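Local coordinates for protein phosphoribosylformylglycinamidine synthase 2 (Thermus thermophilus, PDB 3VIU) that belongs to the AIR synthase related (PurM-like) family, pairs two N-terminal with two C-terminal family domains, and holds bound adenosine-5'-diphosphate and magnesium, at residues E513-P518 / G597-V602; E604-L609 / S659-T664; I197-A202 / D285-R290. All blocks are in the same frame, centred on the assembly; numbering follows the deposited sequence.

Contact 1 (E513-P518 / G597-V602); sequences EALGVP and GREKAV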
ATOM      1  N   GLU A 513     -11.910 -13.884  -1.469  1.00 20.56           N
ATOM      2  CA  GLU A 513     -13.179 -14.591  -1.493  1.00 20.63           C
ATOM      3  C   GLU A 513     -13.507 -15.197  -0.135  1.00 19.62           C
ATOM      4  O   GLU A 513     -14.634 -15.092   0.352  1.00 18.44           O
ATOM      5  CB  GLU A 513     -13.143 -15.682  -2.560  1.00 25.05           C
ATOM      6  CG  GLU A 513     -14.478 -16.360  -2.794  1.00 35.26           C
ATOM      7  CD  GLU A 513     -14.428 -17.384  -3.923  1.00 41.08           C
ATOM      8  OE1 GLU A 513     -15.470 -18.035  -4.187  1.00 42.90           O
ATOM      9  OE2 GLU A 513     -13.350 -17.535  -4.545  1.00 42.75           O
ATOM     10  N   ALA A 514     -12.513 -15.812   0.491  1.00 17.22           N
ATOM     11  CA  ALA A 514     -12.735 -16.439   1.783  1.00 17.27           C
ATOM     12  C   ALA A 514     -13.073 -15.455   2.898  1.00 17.59           C
ATOM     13  O   ALA A 514     -13.973 -15.714   3.697  1.00 17.26           O
ATOM     14  CB  ALA A 514     -11.529 -17.262   2.167  1.00 18.12           C
ATOM     15  N   LEU A 515     -12.360 -14.331   2.955  1.00 17.35           N
ATOM     16  CA  LEU A 515     -12.591 -13.331   3.998  1.00 17.03           C
ATOM     17  C   LEU A 515     -13.706 -12.341   3.672  1.00 17.18           C
ATOM     18  O   LEU A 515     -14.115 -11.555   4.525  1.00 19.65           O
ATOM     19  CB  LEU A 515     -11.307 -12.549   4.277  1.00 16.03           C
ATOM     20  CG  LEU A 515     -10.099 -13.336   4.770  1.00 16.60           C
ATOM     21  CD1 LEU A 515      -8.890 -12.411   4.839  1.00 16.00           C
ATOM     22  CD2 LEU A 515     -10.402 -13.944   6.131  1.00 16.74           C
ATOM     23  N   GLY A 516     -14.202 -12.372   2.443  1.00 16.04           N
ATOM     24  CA  GLY A 516     -15.254 -11.446   2.075  1.00 13.76           C
ATOM     25  C   GLY A 516     -14.778 -10.007   2.140  1.00 13.78           C
ATOM     26  O   GLY A 516     -15.430  -9.152   2.737  1.00 13.53           O
ATOM     27  N   VAL A 517     -13.622  -9.750   1.539  1.00 12.52           N
ATOM     28  CA  VAL A 517     -13.043  -8.411   1.486  1.00 13.02           C
ATOM     29  C   VAL A 517     -12.630  -8.190   0.033  1.00 12.23           C
ATOM     30  O   VAL A 517     -11.731  -8.860  -0.464  1.00 11.65           O
ATOM     31  CB  VAL A 517     -11.788  -8.300   2.380  1.00 13.74           C
ATOM     32  CG1 VAL A 517     -11.224  -6.894   2.305  1.00 13.43           C
ATOM     33  CG2 VAL A 517     -12.134  -8.664   3.814  1.00 13.89           C
ATOM     34  N   PRO A 518     -13.285  -7.251  -0.664  1.00 11.41           N
ATOM     35  CA  PRO A 518     -12.998  -6.943  -2.074  1.00 12.97           C
ATOM     36  C   PRO A 518     -11.928  -5.884  -2.363  1.00 14.41           C
ATOM     37  O   PRO A 518     -11.628  -5.051  -1.507  1.00 15.87           O
ATOM     38  CB  PRO A 518     -14.358  -6.505  -2.593  1.00 10.24           C
ATOM     39  CG  PRO A 518     -14.878  -5.700  -1.421  1.00  9.07           C
ATOM     40  CD  PRO A 518     -14.516  -6.570  -0.220  1.00 10.35           C
ATOM     41  N   GLY A 597     -10.547 -20.517   6.529  1.00 14.26           N
ATOM     42  CA  GLY A 597     -11.757 -20.644   7.321  1.00 12.91           C
ATOM     43  C   GLY A 597     -11.469 -20.290   8.765  1.00 14.03           C
ATOM     44  O   GLY A 597     -12.241 -19.574   9.413  1.00 15.07           O
ATOM     45  N   ARG A 598     -10.349 -20.791   9.278  1.00 13.03           N
ATOM     46  CA  ARG A 598      -9.966 -20.504  10.649  1.00 14.33           C
ATOM     47  C   ARG A 598      -9.669 -19.006  10.770  1.00 15.11           C
ATOM     48  O   ARG A 598     -10.131 -18.346  11.707  1.00 13.81           O
ATOM     49  CB  ARG A 598      -8.728 -21.323  11.036  1.00 16.24           C
ATOM     50  CG  ARG A 598      -8.115 -20.941  12.377  1.00 19.72           C
ATOM     51  CD  ARG A 598      -9.061 -21.231  13.532  1.00 24.98           C
ATOM     52  NE  ARG A 598      -9.231 -22.664  13.754  1.00 27.68           N
ATOM     53  CZ  ARG A 598      -8.264 -23.482  14.159  1.00 30.17           C
ATOM     54  NH1 ARG A 598      -7.045 -23.017  14.399  1.00 32.37           N
ATOM     55  NH2 ARG A 598      -8.513 -24.774  14.307  1.00 32.62           N
ATOM     56  N   GLU A 599      -8.909 -18.479   9.807  1.00 13.16           N
ATOM     57  CA  GLU A 599      -8.534 -17.070   9.796  1.00 14.07           C
ATOM     58  C   GLU A 599      -9.747 -16.161   9.943  1.00 14.22           C
ATOM     59  O   GLU A 599      -9.750 -15.253  10.774  1.00 15.06           O
ATOM     60  CB  GLU A 599      -7.791 -16.718   8.501  1.00 12.11           C
ATOM     61  CG  GLU A 599      -7.287 -15.271   8.462  1.00 13.42           C
ATOM     62  CD  GLU A 599      -6.223 -14.974   9.513  1.00 14.35           C
ATOM     63  OE1 GLU A 599      -6.361 -13.970  10.241  1.00 17.00           O
ATOM     64  OE2 GLU A 599      -5.242 -15.736   9.610  1.00 12.53           O
ATOM     65  N   LYS A 600     -10.775 -16.414   9.140  1.00 14.00           N
ATOM     66  CA  LYS A 600     -11.999 -15.615   9.180  1.00 14.93           C
ATOM     67  C   LYS A 600     -12.695 -15.717  10.539  1.00 14.55           C
ATOM     68  O   LYS A 600     -13.123 -14.710  11.106  1.00 16.11           O
ATOM     69  CB  LYS A 600     -12.956 -16.068   8.067  1.00 15.06           C
ATOM     70  CG  LYS A 600     -14.281 -15.313   8.006  1.00 16.22           C
ATOM     71  CD  LYS A 600     -15.046 -15.669   6.736  1.00 20.10           C
ATOM     72  CE  LYS A 600     -16.314 -14.833   6.562  1.00 23.45           C
ATOM     73  NZ  LYS A 600     -17.417 -15.219   7.496  1.00 25.41           N
ATOM     74  N   ALA A 601     -12.807 -16.934  11.058  1.00 12.97           N
ATOM     75  CA  ALA A 601     -13.456 -17.150  12.342  1.00 13.27           C
ATOM     76  C   ALA A 601     -12.692 -16.456  13.475  1.00 13.79           C
ATOM     77  O   ALA A 601     -13.300 -15.916  14.397  1.00 13.25           O
ATOM     78  CB  ALA A 601     -13.577 -18.647  12.619  1.00 11.78           C
ATOM     79  N   VAL A 602     -11.365 -16.469  13.403  1.00 13.41           N
ATOM     80  CA  VAL A 602     -10.554 -15.822  14.430  1.00 14.47           C
ATOM     81  C   VAL A 602     -10.726 -14.302  14.370  1.00 15.22           C
ATOM     82  O   VAL A 602     -10.840 -13.644  15.411  1.00 15.27           O
ATOM     83  CB  VAL A 602      -9.041 -16.167  14.269  1.00 15.40           C
ATOM     84  CG1 VAL A 602      -8.207 -15.318  15.214  1.00 16.32           C
ATOM     85  CG2 VAL A 602      -8.801 -17.643  14.572  1.00 13.58           C
TER

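Contact 2 (E604-L609 / S659-T664); sequences EAIRDL and SRVLFT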
ATOM      1  N   GLU A 604     -13.293 -12.621  13.316  1.00 19.58           N
ATOM      2  CA  GLU A 604     -14.610 -12.252  13.807  1.00 20.68           C
ATOM      3  C   GLU A 604     -14.685 -12.489  15.302  1.00 20.11           C
ATOM      4  O   GLU A 604     -15.385 -11.767  16.014  1.00 20.50           O
ATOM      5  CB  GLU A 604     -15.695 -13.044  13.084  1.00 23.52           C
ATOM      6  CG  GLU A 604     -15.846 -12.615  11.637  1.00 30.47           C
ATOM      7  CD  GLU A 604     -16.730 -13.541  10.830  1.00 33.36           C
ATOM      8  OE1 GLU A 604     -16.837 -13.335   9.597  1.00 33.56           O
ATOM      9  OE2 GLU A 604     -17.315 -14.468  11.428  1.00 35.11           O
ATOM     10  N   ALA A 605     -13.959 -13.491  15.785  1.00 16.89           N
ATOM     11  CA  ALA A 605     -13.965 -13.764  17.212  1.00 15.34           C
ATOM     12  C   ALA A 605     -13.296 -12.609  17.954  1.00 15.86           C
ATOM     13  O   ALA A 605     -13.799 -12.148  18.983  1.00 15.82           O
ATOM     14  CB  ALA A 605     -13.241 -15.062  17.506  1.00 14.85           C
ATOM     15  N   ILE A 606     -12.173 -12.122  17.430  1.00 14.48           N
ATOM     16  CA  ILE A 606     -11.481 -11.033  18.105  1.00 14.50           C
ATOM     17  C   ILE A 606     -12.250  -9.715  18.031  1.00 13.78           C
ATOM     18  O   ILE A 606     -12.249  -8.942  18.990  1.00 13.23           O
ATOM     19  CB  ILE A 606     -10.022 -10.849  17.578  1.00 14.78           C
ATOM     20  CG1 ILE A 606      -9.257  -9.915  18.513  1.00 14.79           C
ATOM     21  CG2 ILE A 606     -10.019 -10.261  16.171  1.00 15.79           C
ATOM     22  CD1 ILE A 606      -9.380 -10.275  19.972  1.00 12.67           C
ATOM     23  N   ARG A 607     -12.915  -9.452  16.911  1.00 13.27           N
ATOM     24  CA  ARG A 607     -13.690  -8.221  16.811  1.00 15.95           C
ATOM     25  C   ARG A 607     -14.873  -8.273  17.790  1.00 16.81           C
ATOM     26  O   ARG A 607     -15.161  -7.285  18.468  1.00 17.10           O
ATOM     27  CB  ARG A 607     -14.196  -7.986  15.377  1.00 14.59           C
ATOM     28  CG  ARG A 607     -13.080  -7.726  14.362  1.00 19.46           C
ATOM     29  CD  ARG A 607     -13.602  -7.083  13.065  1.00 22.09           C
ATOM     30  NE  ARG A 607     -14.626  -7.887  12.398  1.00 22.71           N
ATOM     31  CZ  ARG A 607     -14.383  -8.834  11.496  1.00 22.45           C
ATOM     32  NH1 ARG A 607     -13.136  -9.112  11.129  1.00 22.13           N
ATOM     33  NH2 ARG A 607     -15.393  -9.511  10.968  1.00 19.10           N
ATOM     34  N   ASP A 608     -15.545  -9.421  17.874  1.00 17.80           N
ATOM     35  CA  ASP A 608     -16.676  -9.571  18.790  1.00 20.19           C
ATOM     36  C   ASP A 608     -16.227  -9.319  20.215  1.00 20.61           C
ATOM     37  O   ASP A 608     -16.842  -8.545  20.953  1.00 19.53           O
ATOM     38  CB  ASP A 608     -17.273 -10.974  18.712  1.00 22.17           C
ATOM     39  CG  ASP A 608     -18.104 -11.177  17.475  1.00 29.57           C
ATOM     40  OD1 ASP A 608     -18.594 -10.169  16.915  1.00 33.24           O
ATOM     41  OD2 ASP A 608     -18.282 -12.342  17.060  1.00 34.73           O
ATOM     42  N   LEU A 609     -15.148 -10.000  20.581  1.00 19.92           N
ATOM     43  CA  LEU A 609     -14.551  -9.899  21.898  1.00 20.23           C
ATOM     44  C   LEU A 609     -14.314  -8.438  22.283  1.00 21.13           C
ATOM     45  O   LEU A 609     -14.600  -8.024  23.408  1.00 20.05           O
ATOM     46  CB  LEU A 609     -13.232 -10.677  21.893  1.00 20.71           C
ATOM     47  CG  LEU A 609     -12.969 -11.801  22.901  1.00 21.18           C
ATOM     48  CD1 LEU A 609     -14.237 -12.548  23.260  1.00 20.23           C
ATOM     49  CD2 LEU A 609     -11.938 -12.738  22.305  1.00 19.74           C
ATOM     50  N   SER A 659      -3.485 -16.828  11.792  1.00 16.15           N
ATOM     51  CA  SER A 659      -4.714 -17.005  12.544  1.00 18.12           C
ATOM     52  C   SER A 659      -4.543 -17.158  14.054  1.00 17.96           C
ATOM     53  O   SER A 659      -5.396 -17.748  14.715  1.00 19.08           O
ATOM     54  CB  SER A 659      -5.473 -18.215  11.979  1.00 19.64           C
ATOM     55  OG  SER A 659      -5.578 -18.144  10.560  1.00 17.48           O
ATOM     56  N   ARG A 660      -3.455 -16.624  14.600  1.00 16.76           N
ATOM     57  CA  ARG A 660      -3.208 -16.698  16.040  1.00 16.45           C
ATOM     58  C   ARG A 660      -3.224 -15.302  16.673  1.00 17.83           C
ATOM     59  O   ARG A 660      -2.527 -14.394  16.215  1.00 18.02           O
ATOM     60  CB  ARG A 660      -1.872 -17.391  16.307  1.00 16.33           C
ATOM     61  CG  ARG A 660      -1.786 -18.785  15.686  1.00 17.01           C
ATOM     62  CD  ARG A 660      -0.608 -19.578  16.236  1.00 19.30           C
ATOM     63  NE  ARG A 660       0.676 -19.000  15.851  1.00 20.65           N
ATOM     64  CZ  ARG A 660       1.839 -19.345  16.390  1.00 19.96           C
ATOM     65  NH1 ARG A 660       1.882 -20.263  17.344  1.00 19.46           N
ATOM     66  NH2 ARG A 660       2.959 -18.776  15.970  1.00 22.78           N
ATOM     67  N   VAL A 661      -4.025 -15.139  17.727  1.00 17.77           N
ATOM     68  CA  VAL A 661      -4.165 -13.853  18.413  1.00 15.71           C
ATOM     69  C   VAL A 661      -4.102 -13.920  19.940  1.00 16.01           C
ATOM     70  O   VAL A 661      -4.724 -14.779  20.572  1.00 13.35           O
ATOM     71  CB  VAL A 661      -5.514 -13.171  18.044  1.00 15.97           C
ATOM     72  CG1 VAL A 661      -5.675 -11.867  18.813  1.00 14.58           C
ATOM     73  CG2 VAL A 661      -5.577 -12.911  16.549  1.00 15.29           C
ATOM     74  N   LEU A 662      -3.359 -12.983  20.518  1.00 14.60           N
ATOM     75  CA  LEU A 662      -3.213 -12.871  21.965  1.00 14.27           C
ATOM     76  C   LEU A 662      -4.082 -11.717  22.456  1.00 12.55           C
ATOM     77  O   LEU A 662      -4.195 -10.698  21.784  1.00 15.01           O
ATOM     78  CB  LEU A 662      -1.760 -12.570  22.331  1.00 13.51           C
ATOM     79  CG  LEU A 662      -0.693 -13.633  22.071  1.00 16.17           C
ATOM     80  CD1 LEU A 662       0.709 -13.042  22.274  1.00 14.05           C
ATOM     81  CD2 LEU A 662      -0.930 -14.794  23.014  1.00 14.16           C
ATOM     82  N   PHE A 663      -4.696 -11.872  23.623  1.00 12.10           N
ATOM     83  CA  PHE A 663      -5.509 -10.800  24.193  1.00 12.64           C
ATOM     84  C   PHE A 663      -5.697 -11.001  25.688  1.00 13.98           C
ATOM     85  O   PHE A 663      -5.511 -12.102  26.205  1.00 12.19           O
ATOM     86  CB  PHE A 663      -6.865 -10.696  23.488  1.00 13.49           C
ATOM     87  CG  PHE A 663      -7.839 -11.770  23.862  1.00 13.15           C
ATOM     88  CD1 PHE A 663      -8.890 -11.499  24.728  1.00 15.66           C
ATOM     89  CD2 PHE A 663      -7.713 -13.049  23.345  1.00 12.17           C
ATOM     90  CE1 PHE A 663      -9.803 -12.485  25.073  1.00 14.25           C
ATOM     91  CE2 PHE A 663      -8.616 -14.038  23.683  1.00 14.17           C
ATOM     92  CZ  PHE A 663      -9.665 -13.755  24.550  1.00 15.46           C
ATOM     93  N   THR A 664      -6.040  -9.925  26.389  1.00 15.60           N
ATOM     94  CA  THR A 664      -6.229 -10.009  27.825  1.00 16.44           C
ATOM     95  C   THR A 664      -7.641  -9.605  28.231  1.00 18.79           C
ATOM     96  O   THR A 664      -8.284  -8.784  27.571  1.00 21.23           O
ATOM     97  CB  THR A 664      -5.234  -9.109  28.559  1.00 16.60           C
ATOM     98  OG1 THR A 664      -5.650  -7.749  28.444  1.00 17.57           O
ATOM     99  CG2 THR A 664      -3.846  -9.249  27.957  1.00 15.06           C
TER

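Contact 3 (I197-A202 / D285-R290); sequences IYYAGA and DLVPTR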
ATOM      1  N   ILE A 197     -11.772  22.730 -19.918  1.00 23.37           N
ATOM      2  CA  ILE A 197     -10.974  21.953 -18.969  1.00 24.10           C
ATOM      3  C   ILE A 197      -9.890  22.858 -18.385  1.00 24.41           C
ATOM      4  O   ILE A 197      -9.048  23.386 -19.121  1.00 22.06           O
ATOM      5  CB  ILE A 197     -10.275  20.760 -19.654  1.00 24.75           C
ATOM      6  CG1 ILE A 197     -11.253  20.023 -20.572  1.00 25.37           C
ATOM      7  CG2 ILE A 197      -9.699  19.836 -18.603  1.00 23.56           C
ATOM      8  CD1 ILE A 197     -12.478  19.521 -19.881  1.00 28.38           C
ATOM      9  N   TYR A 198      -9.904  23.036 -17.067  1.00 23.56           N
ATOM     10  CA  TYR A 198      -8.917  23.893 -16.425  1.00 22.81           C
ATOM     11  C   TYR A 198      -7.651  23.177 -15.968  1.00 22.07           C
ATOM     12  O   TYR A 198      -7.655  21.979 -15.673  1.00 22.53           O
ATOM     13  CB  TYR A 198      -9.546  24.638 -15.249  1.00 22.44           C
ATOM     14  CG  TYR A 198     -10.410  25.806 -15.663  1.00 23.94           C
ATOM     15  CD1 TYR A 198     -11.567  25.614 -16.420  1.00 25.60           C
ATOM     16  CD2 TYR A 198     -10.084  27.104 -15.280  1.00 25.49           C
ATOM     17  CE1 TYR A 198     -12.379  26.686 -16.779  1.00 25.75           C
ATOM     18  CE2 TYR A 198     -10.888  28.183 -15.632  1.00 27.17           C
ATOM     19  CZ  TYR A 198     -12.035  27.969 -16.380  1.00 27.38           C
ATOM     20  OH  TYR A 198     -12.838  29.039 -16.717  1.00 27.67           O
ATOM     21  N   TYR A 199      -6.570  23.948 -15.922  1.00 21.74           N
ATOM     22  CA  TYR A 199      -5.246  23.491 -15.527  1.00 20.81           C
ATOM     23  C   TYR A 199      -4.818  24.358 -14.355  1.00 21.95           C
ATOM     24  O   TYR A 199      -4.893  25.587 -14.437  1.00 22.80           O
ATOM     25  CB  TYR A 199      -4.283  23.685 -16.705  1.00 20.43           C
ATOM     26  CG  TYR A 199      -2.800  23.536 -16.419  1.00 17.94           C
ATOM     27  CD1 TYR A 199      -2.156  24.335 -15.476  1.00 17.99           C
ATOM     28  CD2 TYR A 199      -2.026  22.640 -17.151  1.00 18.61           C
ATOM     29  CE1 TYR A 199      -0.773  24.243 -15.276  1.00 20.03           C
ATOM     30  CE2 TYR A 199      -0.653  22.539 -16.961  1.00 18.33           C
ATOM     31  CZ  TYR A 199      -0.030  23.340 -16.026  1.00 20.79           C
ATOM     32  OH  TYR A 199       1.338  23.239 -15.850  1.00 21.57           O
ATOM     33  N   ALA A 200      -4.371  23.722 -13.276  1.00 20.14           N
ATOM     34  CA  ALA A 200      -3.917  24.443 -12.092  1.00 19.39           C
ATOM     35  C   ALA A 200      -2.689  23.782 -11.482  1.00 17.58           C
ATOM     36  O   ALA A 200      -2.489  22.583 -11.630  1.00 17.30           O
ATOM     37  CB  ALA A 200      -5.026  24.506 -11.070  1.00 19.73           C
ATOM     38  N   GLY A 201      -1.874  24.571 -10.794  1.00 17.51           N
ATOM     39  CA  GLY A 201      -0.670  24.040 -10.176  1.00 19.11           C
ATOM     40  C   GLY A 201       0.607  24.566 -10.808  1.00 19.24           C
ATOM     41  O   GLY A 201       0.617  25.642 -11.388  1.00 19.23           O
ATOM     42  N   ALA A 202       1.687  23.803 -10.693  1.00 20.24           N
ATOM     43  CA  ALA A 202       2.972  24.194 -11.258  1.00 21.46           C
ATOM     44  C   ALA A 202       2.891  24.314 -12.778  1.00 22.63           C
ATOM     45  O   ALA A 202       1.973  23.788 -13.407  1.00 22.25           O
ATOM     46  CB  ALA A 202       4.040  23.167 -10.879  1.00 20.10           C
ATOM     47  N   ASP A 285      -0.952  25.964 -26.496  1.00 24.05           N
ATOM     48  CA  ASP A 285      -0.507  27.342 -26.341  1.00 24.82           C
ATOM     49  C   ASP A 285      -1.021  27.980 -25.063  1.00 23.81           C
ATOM     50  O   ASP A 285      -0.450  28.954 -24.582  1.00 26.05           O
ATOM     51  CB  ASP A 285      -0.940  28.197 -27.538  1.00 27.43           C
ATOM     52  CG  ASP A 285      -0.343  27.717 -28.844  1.00 29.61           C
ATOM     53  OD1 ASP A 285       0.863  27.386 -28.862  1.00 33.01           O
ATOM     54  OD2 ASP A 285      -1.079  27.681 -29.851  1.00 31.82           O
ATOM     55  N   LEU A 286      -2.100  27.440 -24.510  1.00 21.64           N
ATOM     56  CA  LEU A 286      -2.658  27.991 -23.281  1.00 20.98           C
ATOM     57  C   LEU A 286      -2.042  27.371 -22.032  1.00 21.67           C
ATOM     58  O   LEU A 286      -2.234  27.876 -20.921  1.00 21.27           O
ATOM     59  CB  LEU A 286      -4.178  27.810 -23.268  1.00 18.40           C
ATOM     60  CG  LEU A 286      -5.011  29.006 -23.738  1.00 19.30           C
ATOM     61  CD1 LEU A 286      -4.247  29.836 -24.734  1.00 16.32           C
ATOM     62  CD2 LEU A 286      -6.312  28.505 -24.330  1.00 17.72           C
ATOM     63  N   VAL A 287      -1.294  26.284 -22.224  1.00 20.10           N
ATOM     64  CA  VAL A 287      -0.635  25.576 -21.126  1.00 20.76           C
ATOM     65  C   VAL A 287       0.543  26.381 -20.541  1.00 21.71           C
ATOM     66  O   VAL A 287       1.470  26.752 -21.260  1.00 21.68           O
ATOM     67  CB  VAL A 287      -0.117  24.176 -21.611  1.00 19.91           C
ATOM     68  CG1 VAL A 287       0.630  23.461 -20.501  1.00 19.07           C
ATOM     69  CG2 VAL A 287      -1.282  23.325 -22.069  1.00 19.28           C
ATOM     70  N   PRO A 288       0.511  26.660 -19.224  1.00 21.72           N
ATOM     71  CA  PRO A 288       1.558  27.411 -18.519  1.00 21.39           C
ATOM     72  C   PRO A 288       2.898  26.695 -18.654  1.00 20.79           C
ATOM     73  O   PRO A 288       3.011  25.522 -18.323  1.00 21.35           O
ATOM     74  CB  PRO A 288       1.072  27.411 -17.071  1.00 21.46           C
ATOM     75  CG  PRO A 288      -0.403  27.326 -17.211  1.00 22.60           C
ATOM     76  CD  PRO A 288      -0.567  26.292 -18.293  1.00 21.11           C
ATOM     77  N   THR A 289       3.909  27.410 -19.125  1.00 21.93           N
ATOM     78  CA  THR A 289       5.228  26.830 -19.322  1.00 22.85           C
ATOM     79  C   THR A 289       6.270  27.413 -18.367  1.00 24.58           C
ATOM     80  O   THR A 289       6.198  28.582 -17.993  1.00 24.97           O
ATOM     81  CB  THR A 289       5.706  27.052 -20.772  1.00 21.99           C
ATOM     82  OG1 THR A 289       5.651  28.452 -21.077  1.00 21.71           O
ATOM     83  CG2 THR A 289       4.832  26.282 -21.752  1.00 18.77           C
ATOM     84  N   ARG A 290       7.245  26.587 -17.993  1.00 25.31           N
ATOM     85  CA  ARG A 290       8.311  26.989 -17.082  1.00 25.10           C
ATOM     86  C   ARG A 290       9.622  27.182 -17.829  1.00 25.37           C
ATOM     87  O   ARG A 290      10.543  27.828 -17.322  1.00 25.37           O
ATOM     88  CB  ARG A 290       8.498  25.914 -16.011  1.00 26.03           C
ATOM     89  CG  ARG A 290       9.536  26.238 -14.953  1.00 26.32           C
ATOM     90  CD  ARG A 290       9.800  25.011 -14.100  1.00 26.94           C
ATOM     91  NE  ARG A 290      10.573  24.006 -14.824  1.00 27.62           N
ATOM     92  CZ  ARG A 290      10.546  22.702 -14.563  1.00 28.94           C
ATOM     93  NH1 ARG A 290      11.298  21.868 -15.275  1.00 26.62           N
ATOM     94  NH2 ARG A 290       9.755  22.230 -13.603  1.00 27.45           N
TER

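Contact 1 (E513-P518 / G597-V602)
K600 and L515 carry this contact, their side chains running alongside each other, head to tail. K600 starts against the leucine: its CB lies 3.8 Å from L515 CD2. The chain then runs almost straight through chi2 and chi3 toward the end of the other helix. Its CD reaches the backbone oxygen of A514, at 3.2 Å from A514 O. CE is a little farther, 3.8 Å from A514 O. These are packing contacts between methylenes and a carbonyl, not hydrogen bonds. At chi4 (-73°) the chain bends, and NZ makes its salt bridge with E604, one turn farther along its own helix. The charge is thus paired within the helix, while the aliphatic part of the lysine does the packing. The ammonium charge may also feel the carbonyls at the C-terminal end of helix 495-515, where G516 leaves helical geometry with positive phi.

L515 answers with one branch. CD2 touches the lysine at its root, 3.8 Å from K600 CA, and lies 4.1 Å from E599 CG. With chi1 at -176°, E599 turns CG away from its own N, and chi2 then bends the chain. Its methylene CG faces the leucine, and its carboxylate goes to a different partner set: OE2 is hydrogen-bonded to S659 OG and salt-bridged to R471. The E599 side chain is about 10 Å from the bound magnesium.

The contact joins the C-terminal end of helix 495-515 to the first turns of helix 596-611. It therefore links the N-terminal and C-terminal family regions in the second half of the chain. Helix 458-475 borders both segments: L515 packs on its C470, and E599 on its A467. Beyond the helix end, V517 rests on P480 and Y483 of strand 479-488.

Contact 2 (E604-L609 / S659-T664)
Helix 596-611 packs on the face of a mixed beta sheet here, with I606 and L609 meeting V661 and F663 of strand 661-665. The axes of helix segment 604-609 and strand segment 661-664 run 15° apart in direction and come within 10.4 Å at their closest. The contact is buried and wholly apolar, with no hydrogen bond across it.

L609 and F663 make the closest approach. The methyl CD2 of L609 sits over one face of the F663 ring, 3.7 Å from the ring centroid and 27° off the normal. It is displaced toward the rim, so it lies over the CE1-CZ side of the ring, with L609 CD2 3.4 Å from F663 CZ. This is a CH-pi contact. The leucine side chain lies roughly perpendicular to that of F663. Behind the methyl, L609 CG also touches the ring, 3.9 Å from F663 CE1.

This is the layered alpha/beta build of the AIR synthase C-terminal domain. Strand 661-665 lies inside the sheet, between strands 618-620 and 563-567. V661 and F663 point to helix 596-611, while L662 between them points away and packs on L626, A629, L630 and M633 of helix 625-634. The strand thus has a helix on either side. On the near face V661 and F663 also touch side chains of strand 563-567, among them I567.

I606 packs between V661 and the root of F663. Its CG1 lies 4.1 Å from V661 CG1, and its CD1 lies 4.3 Å from F663 CB. CD1 approaches the phenyl ring obliquely. The V661 side chain is about 9 Å from the bound magnesium, whose ligand D620 belongs to the adjoining strand 618-620.

Contact 3 (I197-A202 / D285-R290)
The Y199 ring carries P288 on one face. The proline CD stands over the ring centre, 3.6 Å from the ring centroid and only 10° off the normal, a clear CH-pi contact. P288 CG follows it toward one side of the ring, 3.7 Å from Y199 CE1. V287 comes in obliquely beside the proline, with its CG1 3.9 Å from Y199 CE2.

The ring is fixed at its hydroxyl end too. Y199 OH gives a hydrogen bond to A202 O, 2.6 Å long. The bond uses a lone pair in the carbonyl plane, with a C=O to donor angle of 139°. The same hydroxyl is also hydrogen-bonded to T204 OG1.

Strand 196-201 lies between strands 307-312 and 331-338 of the sheet. V287 and P288 belong to the loop after strand 279-283, and V287 also packs on V334.

The contact is carried by the tyrosine ring against the proline ring and the V287 methyl. The polar hydroxyl is satisfied on the tyrosine's own side of the contact. No hydrogen bond joins 197-202 to 285-290; apolar packing alone holds V287 and P288 on Y199.

Contact 3 comes first along the chain, followed by contact 1 and then contact 2, and none overlaps another. Contacts 1 and 2 share helix 596-611, with centres 14 Å apart. They also touch: V602 CG1 packs on V661 CG2 at 3.8 Å. Contact 1 joins the two family regions of the second half, and contact 2 sets the same helix on its sheet near the magnesium site. Contact 3 lies on the opposite side of the chain's centre from the other two, about 48 Å from contact 1 and 53 Å from contact 2, centre to centre. It belongs to the first C-terminal family domain. That domain and the one of contact 2 have sheets of the same strand order, consistent with a duplicated fold.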